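Local coordinates for protein SusD homolog (Bacteroides thetaiotaomicron, PDB 4MRU) that probably binds mucin O-glycans at the cell surface, as a SusD-like outer membrane lipoprotein with a TPR-like helical fold, at residues K93-A96 against V97-H100. Residues are numbered along the deposited sequence; the frame is centred on the assembly and turned at random.
Sequences KYYA and VLQH
L98 lays its CD1 methyl over one face of the Y94 ring, 4.1 Å from the ring centroid and 20° off the normal, a CH-pi contact displaced toward the hydroxyl end. Over one face of the Y95 ring lies Y94 CD2, offset toward the rim. The H100 imidazole takes A96 O at its edge, in the ring plane: ND1 donates to that oxygen at 2.8 Å, with an N-H...O angle of 156°. The other L98 methyl, CD2, reaches the rim of the Y94 ring at CE2 (3.6 Å) and meets Y95 at an oblique angle, 4.0 Å from CD1 of that ring, so the forked leucine end touches both tyrosines. CG anti to the backbone N, beside the carbonyl carbon (chi1 -177°), sends the Y94 ring outward from the helix with one face toward the L98 methyl; Y95, turned the other way, sends its OH out to a hydrogen bond with V133 O. A96 O is held mainly by ND1 of H100, with weak bonds from the backbone N of H100 (3.0 Å) and from Q99 N, which chiefly serves Y95 O. Upstream, the i to i+4 ladder is regular: V97 N to K93 O (3.2 Å), L98 N to Y94 O, and Q99 N to Y95 O (2.9 Å). Replacing Y94 by an alanine removes the ring, which would probably leave L98 CD1 without its aromatic face, a gap beside A110 and R114 without its cation-pi partner. Y94, V97 and L98 pack on helix 104-125, while K93 and V97 touch helix 24-32 and H100 stacks on Y22. The arrangement is that of the C-terminal turns of an alpha-helix, 81-100, whose A96 carbonyl is bonded by the side chain of H100 four residues on, at the periphery of the helical, TPR-like fold of SusD-family proteins.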
loop_
_atom_site.group_PDB
_atom_site.type_symbol
_atom_site.label_atom_id
_atom_site.label_comp_id
_atom_site.label_asym_id
_atom_site.label_seq_id
_atom_site.Cartn_x
_atom_site.Cartn_y
_atom_site.Cartn_z
ATOM N N LYS A 93 1.640 8.564 21.326
ATOM C CA LYS A 93 0.921 7.336 21.721
ATOM C C LYS A 93 1.918 6.227 22.045
ATOM O O LYS A 93 1.782 5.537 23.069
ATOM C CB LYS A 93 -0.043 6.906 20.637
ATOM C CG LYS A 93 -1.150 7.907 20.330
ATOM C CD LYS A 93 -1.924 7.414 19.107
ATOM C CE LYS A 93 -3.074 8.346 18.718
ATOM N NZ LYS A 93 -2.586 9.729 18.547
ATOM N N TYR A 94 2.931 6.086 21.195
ATOM C CA TYR A 94 3.998 5.100 21.395
ATOM C C TYR A 94 4.681 5.314 22.735
ATOM O O TYR A 94 4.826 4.374 23.526
ATOM C CB TYR A 94 5.040 5.159 20.262
ATOM C CG TYR A 94 6.128 4.088 20.397
ATOM C CD1 TYR A 94 5.819 2.756 20.190
ATOM C CD2 TYR A 94 7.431 4.409 20.746
ATOM C CE1 TYR A 94 6.777 1.763 20.320
ATOM C CE2 TYR A 94 8.415 3.408 20.876
ATOM C CZ TYR A 94 8.057 2.082 20.682
ATOM O OH TYR A 94 8.932 1.034 20.812
ATOM N N TYR A 95 5.058 6.556 23.029
ATOM C CA TYR A 95 5.754 6.833 24.283
ATOM C C TYR A 95 4.853 6.740 25.510
ATOM O O TYR A 95 5.346 6.443 26.599
ATOM C CB TYR A 95 6.477 8.196 24.209
ATOM C CG TYR A 95 7.786 8.130 23.364
ATOM C CD1 TYR A 95 8.739 7.127 23.591
ATOM C CD2 TYR A 95 8.088 9.094 22.376
ATOM C CE1 TYR A 95 9.917 7.055 22.846
ATOM C CE2 TYR A 95 9.271 9.030 21.635
ATOM C CZ TYR A 95 10.174 8.004 21.870
ATOM O OH TYR A 95 11.345 7.916 21.168
ATOM N N ALA A 96 3.538 6.935 25.357
ATOM C CA ALA A 96 2.605 6.732 26.464
ATOM C C ALA A 96 2.621 5.269 26.898
ATOM O O ALA A 96 2.657 4.954 28.100
ATOM C CB ALA A 96 1.186 7.173 26.095
ATOM N N VAL A 97 2.633 4.366 25.931
ATOM C CA VAL A 97 2.702 2.959 26.269
ATOM C C VAL A 97 3.966 2.651 27.017
ATOM O O VAL A 97 3.926 1.946 28.064
ATOM C CB VAL A 97 2.640 2.047 25.016
ATOM C CG1 VAL A 97 2.748 0.585 25.412
ATOM C CG2 VAL A 97 1.359 2.286 24.240
ATOM N N LEU A 98 5.090 3.168 26.504
ATOM C CA LEU A 98 6.394 2.906 27.116
ATOM C C LEU A 98 6.527 3.518 28.502
ATOM O O LEU A 98 7.132 2.931 29.365
ATOM C CB LEU A 98 7.516 3.428 26.237
ATOM C CG LEU A 98 8.131 2.422 25.252
ATOM C CD1 LEU A 98 7.132 1.681 24.359
ATOM C CD2 LEU A 98 9.140 3.211 24.429
ATOM N N GLN A 99 5.894 4.634 28.763
ATOM C CA GLN A 99 6.050 5.219 30.072
ATOM C C GLN A 99 5.044 4.630 31.095
ATOM O O GLN A 99 5.308 4.650 32.307
ATOM C CB GLN A 99 6.060 6.756 29.940
ATOM C CG GLN A 99 4.762 7.487 30.134
ATOM C CD GLN A 99 4.858 8.941 29.692
ATOM O OE1 GLN A 99 5.584 9.291 28.736
ATOM N NE2 GLN A 99 4.122 9.800 30.388
ATOM N N HIS A 100 3.967 3.983 30.644
ATOM C CA HIS A 100 2.977 3.431 31.591
ATOM C C HIS A 100 3.000 1.922 31.775
ATOM O O HIS A 100 2.509 1.440 32.784
ATOM C CB HIS A 100 1.569 3.781 31.148
ATOM C CG HIS A 100 1.231 5.208 31.320
ATOM N ND1 HIS A 100 1.550 6.160 30.377
ATOM C CD2 HIS A 100 0.605 5.862 32.328
ATOM C CE1 HIS A 100 1.137 7.342 30.798
ATOM N NE2 HIS A 100 0.562 7.188 31.977
#